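Long-range contacts in probable adhesion protein (Pseudomonas aeruginosa PAO1, PDB 6R3Z), which binds divalent metal ions such as ferrous iron, manganese and nickel, and probably delivers ferrous iron to a transport system as a solute-binding protein: residues A[226-230]-A[250-254]; A[247-251]-A[264-268]. The contacts are given in a common frame with arbitrary orientation. Numbering follows the deposited sequence.

Contact 1: residues A[226-230]-A[250-254]; sequences EIDFP and HISYG. With NI (nickel (II) ion), chain B.
Asp228 is the polar centre of this pairing; apart from Glu226, which ends strand 220-226, both segments are loop. The CA of Asp228 lies 5.4 Å from that of Tyr253, and its side chain (chi1 m) points toward 250-254, where the backbone turns around it: Ile251 takes left-handed angles (57/55) between His250 at -82/-4 and Ser252 at -136/3. Asp228 OD2 accepts from Ser252 N at 2.8 Å and from Ser252 OG at 2.7 Å, the serine rotamer being p. Asp228 OD1 is hydrogen-bonded to a water at 2.9 Å, which accepts from Tyr253 N at 3.1 Å. A second water donates to Glu226 OE1 (2.8 Å) and accepts from Asp228 N and His250 N, each at 2.9 Å; it is the better partner of His250 N, whose 3.3 Å approach to Asp228 OD2 is a weak second bond. Glu226 OE2 is hydrogen-bonded to Tyr180 OH. Outside this polar network, Tyr253 (chi1 t) sets its ring edge against the face of Phe229 (chi1 m), a T-shaped pair with centroids 5.5 Å apart and planes at 62°. Taking the NH and OH of Ser252, Asp228 probably helps to hold the loop carrying His250, whose NE2 binds nickel at 2.2 Å beside five other histidines. The segments follow neighbouring parallel strands, 220-226 and 244-248, and precede helices 234-241 and 260-277 respectively.

Contact 2: residues A[247-251]-A[264-268]; sequences SLSHI and EMARN. With NI (nickel (II) ion), chain B.
Residues 247-248 finish strand 244-248 in extended conformation; Ser249 stays extended (-102/131), then His250 (-82/-4) and Ile251 (57/55) turn the chain. Facing them, 264-268 is one turn of helix 260-277, with Asn268 N hydrogen-bonded to Glu264 O at 2.9 Å. CA atoms pair Leu248 with Asn268 at 5.6 Å and Ile251 with Glu264 at 6.5 Å. The Asn268 amide (chi1 m, chi2 -8°) reads both backbone groups of Ser249: Ser249 N donates to Asn268 OD1 and Asn268 ND2 to Ser249 O, each at 2.9 Å and nearly straight. Ser249 OG (chi1 t) donates to Glu264 OE1 at 2.7 Å and accepts from Ile251 N at 2.9 Å, an ST turn. Beside it, Ile251 CD1 packs on Met265 CG at 3.6 Å. Glu264 OE2 makes a salt bridge with Lys260. Where the strand has ended, Asn268 therefore supplies partners for the backbone of Ser249 and Glu264 takes its hydroxyl, which probably steadies Ser249, just before the nickel ligand His250.

Following the chain, strand 220-226 leads into 226-230; the chain then runs through helix 234-241 and strand 244-248 until 250-254 returns to it, closing contact 1. Contact 2 starts at 247-251, before contact 1 has closed, and ends later on helix 260-277, so the two loops overlap and cross rather than nest. His250 and Ile251 belong to both. The contacts also touch directly, through a probable hydrogen bond from Ile227 N to Leu248 O at 3.0 Å and through packing of Ile227 on Ser247. Together they join the metal-bearing loop after strand 244-248 to the loop after strand 220-226 and to helix 260-277.

Contact 1: residues A[226-230]-A[250-254]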
loop_
_atom_site.group_PDB
_atom_site.type_symbol
_atom_site.label_atom_id
_atom_site.label_comp_id
_atom_site.label_asym_id
_atom_site.label_seq_id
_atom_site.Cartn_x
_atom_site.Cartn_y
_atom_site.Cartn_z
ATOM N N GLU A 226 -11.363 5.225 4.390
ATOM C CA GLU A 226 -10.781 3.892 4.550
ATOM C C GLU A 226 -11.804 2.789 4.715
ATOM O O GLU A 226 -12.631 2.843 5.627
ATOM C CB GLU A 226 -9.849 3.867 5.796
ATOM C CG GLU A 226 -8.582 4.705 5.650
ATOM C CD GLU A 226 -7.720 4.190 4.522
ATOM O OE1 GLU A 226 -7.073 3.130 4.693
ATOM O OE2 GLU A 226 -7.765 4.808 3.435
ATOM N N ILE A 227 -11.681 1.730 3.899
ATOM C CA ILE A 227 -12.504 0.538 4.072
ATOM C C ILE A 227 -11.917 -0.315 5.238
ATOM O O ILE A 227 -12.676 -0.871 6.035
ATOM C CB ILE A 227 -12.559 -0.313 2.765
ATOM C CG1 ILE A 227 -13.169 0.477 1.584
ATOM C CG2 ILE A 227 -13.325 -1.623 3.003
ATOM C CD1 ILE A 227 -12.933 -0.166 0.157
ATOM N N ASP A 228 -10.561 -0.445 5.289
ATOM C CA ASP A 228 -9.849 -1.362 6.181
ATOM C C ASP A 228 -10.061 -1.132 7.664
ATOM O O ASP A 228 -10.626 -1.998 8.329
ATOM C CB ASP A 228 -8.355 -1.391 5.842
ATOM C CG ASP A 228 -8.063 -2.146 4.554
ATOM O OD1 ASP A 228 -9.024 -2.735 3.968
ATOM O OD2 ASP A 228 -6.891 -2.130 4.111
ATOM N N PHE A 229 -9.598 -0.024 8.195
ATOM C CA PHE A 229 -9.785 0.243 9.636
ATOM C C PHE A 229 -10.442 1.622 9.695
ATOM O O PHE A 229 -9.768 2.650 9.770
ATOM C CB PHE A 229 -8.439 0.142 10.387
ATOM C CG PHE A 229 -7.899 -1.270 10.412
ATOM C CD1 PHE A 229 -8.302 -2.173 11.393
ATOM C CD2 PHE A 229 -7.018 -1.717 9.424
ATOM C CE1 PHE A 229 -7.815 -3.488 11.400
ATOM C CE2 PHE A 229 -6.535 -3.031 9.429
ATOM C CZ PHE A 229 -6.930 -3.909 10.420
ATOM N N PRO A 230 -11.766 1.650 9.475
ATOM C CA PRO A 230 -12.468 2.936 9.316
ATOM C C PRO A 230 -12.541 3.784 10.578
ATOM O O PRO A 230 -12.363 3.274 11.688
ATOM C CB PRO A 230 -13.854 2.516 8.825
ATOM C CG PRO A 230 -14.040 1.162 9.440
ATOM C CD PRO A 230 -12.703 0.514 9.324
ATOM N N HIS A 250 -6.501 0.137 1.788
ATOM C CA HIS A 250 -5.064 0.272 2.075
ATOM C C HIS A 250 -4.417 -1.145 1.833
ATOM O O HIS A 250 -3.202 -1.301 1.992
ATOM C CB HIS A 250 -4.923 0.644 3.566
ATOM C CG HIS A 250 -3.577 1.147 4.017
ATOM N ND1 HIS A 250 -2.455 0.317 4.058
ATOM C CD2 HIS A 250 -3.260 2.328 4.614
ATOM C CE1 HIS A 250 -1.493 1.043 4.625
ATOM N NE2 HIS A 250 -1.926 2.258 4.956
ATOM N N ILE A 251 -5.249 -2.174 1.508
ATOM C CA ILE A 251 -4.822 -3.585 1.285
ATOM C C ILE A 251 -4.088 -4.050 2.581
ATOM O O ILE A 251 -2.901 -4.408 2.577
ATOM C CB ILE A 251 -4.011 -3.762 -0.034
ATOM C CG1 ILE A 251 -4.697 -2.954 -1.208
ATOM C CG2 ILE A 251 -3.849 -5.283 -0.359
ATOM C CD1 ILE A 251 -3.986 -2.963 -2.584
ATOM N N SER A 252 -4.795 -3.924 3.727
ATOM C CA SER A 252 -4.202 -4.211 5.031
ATOM C C SER A 252 -5.117 -5.019 5.941
ATOM O O SER A 252 -4.740 -5.255 7.087
ATOM C CB SER A 252 -3.876 -2.889 5.722
ATOM O OG SER A 252 -5.081 -2.240 6.112
ATOM N N TYR A 253 -6.301 -5.433 5.459
ATOM C CA TYR A 253 -7.281 -6.151 6.290
ATOM C C TYR A 253 -7.463 -7.618 5.909
ATOM O O TYR A 253 -7.626 -7.912 4.740
ATOM C CB TYR A 253 -8.643 -5.431 6.171
ATOM C CG TYR A 253 -9.676 -5.921 7.158
ATOM C CD1 TYR A 253 -9.726 -5.411 8.452
ATOM C CD2 TYR A 253 -10.597 -6.906 6.807
ATOM C CE1 TYR A 253 -10.662 -5.874 9.378
ATOM C CE2 TYR A 253 -11.533 -7.382 7.725
ATOM C CZ TYR A 253 -11.561 -6.864 9.011
ATOM O OH TYR A 253 -12.497 -7.293 9.924
ATOM N N GLY A 254 -7.547 -8.507 6.899
ATOM C CA GLY A 254 -7.874 -9.904 6.628
ATOM C C GLY A 254 -6.717 -10.807 6.274
ATOM O O GLY A 254 -5.577 -10.473 6.573
HETATM NI NI NI B . -0.745 3.706 6.126
HETATM O O HOH W 1 -8.598 1.024 3.651
HETATM O O HOH W 2 -7.812 -5.063 2.788
#

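Contact 2: residues A[247-251]-A[264-268]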
loop_
_atom_site.group_PDB
_atom_site.type_symbol
_atom_site.label_atom_id
_atom_site.label_comp_id
_atom_site.label_asym_id
_atom_site.label_seq_id
_atom_site.Cartn_x
_atom_site.Cartn_y
_atom_site.Cartn_z
ATOM N N SER A 247 -14.799 5.152 -0.870
ATOM C CA SER A 247 -13.899 4.463 0.035
ATOM C C SER A 247 -12.911 3.601 -0.745
ATOM O O SER A 247 -13.250 3.033 -1.801
ATOM C CB SER A 247 -14.682 3.635 1.048
ATOM O OG SER A 247 -15.507 4.463 1.852
ATOM N N LEU A 248 -11.681 3.556 -0.228
ATOM C CA LEU A 248 -10.555 2.831 -0.798
ATOM C C LEU A 248 -9.933 1.875 0.204
ATOM O O LEU A 248 -10.081 2.045 1.424
ATOM C CB LEU A 248 -9.494 3.814 -1.329
ATOM C CG LEU A 248 -9.916 4.815 -2.423
ATOM C CD1 LEU A 248 -8.786 5.780 -2.712
ATOM C CD2 LEU A 248 -10.356 4.098 -3.737
ATOM N N SER A 249 -9.211 0.887 -0.327
ATOM C CA SER A 249 -8.525 -0.111 0.458
ATOM C C SER A 249 -7.028 0.189 0.558
ATOM O O SER A 249 -6.356 0.374 -0.456
ATOM C CB SER A 249 -8.735 -1.503 -0.132
ATOM O OG SER A 249 -8.015 -2.464 0.623
ATOM N N HIS A 250 -6.501 0.137 1.788
ATOM C CA HIS A 250 -5.064 0.272 2.075
ATOM C C HIS A 250 -4.417 -1.145 1.833
ATOM O O HIS A 250 -3.202 -1.301 1.992
ATOM C CB HIS A 250 -4.923 0.644 3.566
ATOM C CG HIS A 250 -3.577 1.147 4.017
ATOM N ND1 HIS A 250 -2.455 0.317 4.058
ATOM C CD2 HIS A 250 -3.260 2.328 4.614
ATOM C CE1 HIS A 250 -1.493 1.043 4.625
ATOM N NE2 HIS A 250 -1.926 2.258 4.956
ATOM N N ILE A 251 -5.249 -2.174 1.508
ATOM C CA ILE A 251 -4.822 -3.585 1.285
ATOM C C ILE A 251 -4.088 -4.050 2.581
ATOM O O ILE A 251 -2.901 -4.408 2.577
ATOM C CB ILE A 251 -4.011 -3.762 -0.034
ATOM C CG1 ILE A 251 -4.697 -2.954 -1.208
ATOM C CG2 ILE A 251 -3.849 -5.283 -0.359
ATOM C CD1 ILE A 251 -3.986 -2.963 -2.584
ATOM N N GLU A 264 -7.806 -6.067 -4.860
ATOM C CA GLU A 264 -8.103 -4.792 -4.184
ATOM C C GLU A 264 -7.611 -3.583 -4.966
ATOM O O GLU A 264 -8.281 -2.546 -4.929
ATOM C CB GLU A 264 -7.607 -4.816 -2.750
ATOM C CG GLU A 264 -8.249 -5.995 -2.030
ATOM C CD GLU A 264 -8.189 -6.039 -0.525
ATOM O OE1 GLU A 264 -7.619 -5.104 0.082
ATOM O OE2 GLU A 264 -8.700 -7.034 0.044
ATOM N N MET A 265 -6.479 -3.702 -5.711
ATOM C CA MET A 265 -6.047 -2.575 -6.544
ATOM C C MET A 265 -7.031 -2.351 -7.691
ATOM O O MET A 265 -7.298 -1.204 -8.029
ATOM C CB MET A 265 -4.637 -2.752 -7.102
ATOM C CG MET A 265 -3.577 -2.344 -6.147
ATOM S SD MET A 265 -3.606 -0.603 -5.530
ATOM C CE MET A 265 -3.154 0.303 -6.988
ATOM N N ALA A 266 -7.575 -3.444 -8.282
ATOM C CA ALA A 266 -8.564 -3.315 -9.368
ATOM C C ALA A 266 -9.787 -2.528 -8.817
ATOM O O ALA A 266 -10.216 -1.556 -9.436
ATOM C CB ALA A 266 -8.984 -4.691 -9.873
ATOM N N ARG A 267 -10.253 -2.881 -7.599
ATOM C CA ARG A 267 -11.373 -2.187 -6.961
ATOM C C ARG A 267 -11.035 -0.724 -6.635
ATOM O O ARG A 267 -11.887 0.150 -6.841
ATOM C CB ARG A 267 -11.900 -2.963 -5.748
ATOM C CG ARG A 267 -12.604 -4.254 -6.213
ATOM C CD ARG A 267 -13.677 -4.702 -5.239
ATOM N NE ARG A 267 -13.104 -5.268 -4.020
ATOM C CZ ARG A 267 -12.830 -6.559 -3.853
ATOM N NH1 ARG A 267 -13.052 -7.426 -4.836
ATOM N NH2 ARG A 267 -12.327 -6.991 -2.706
ATOM N N ASN A 268 -9.781 -0.455 -6.209
ATOM C CA ASN A 268 -9.304 0.904 -5.907
ATOM C C ASN A 268 -9.361 1.769 -7.179
ATOM O O ASN A 268 -9.971 2.836 -7.183
ATOM C CB ASN A 268 -7.882 0.864 -5.366
ATOM C CG ASN A 268 -7.853 0.611 -3.872
ATOM O OD1 ASN A 268 -8.895 0.616 -3.203
ATOM N ND2 ASN A 268 -6.662 0.392 -3.331
HETATM NI NI NI B . -0.745 3.706 6.126
#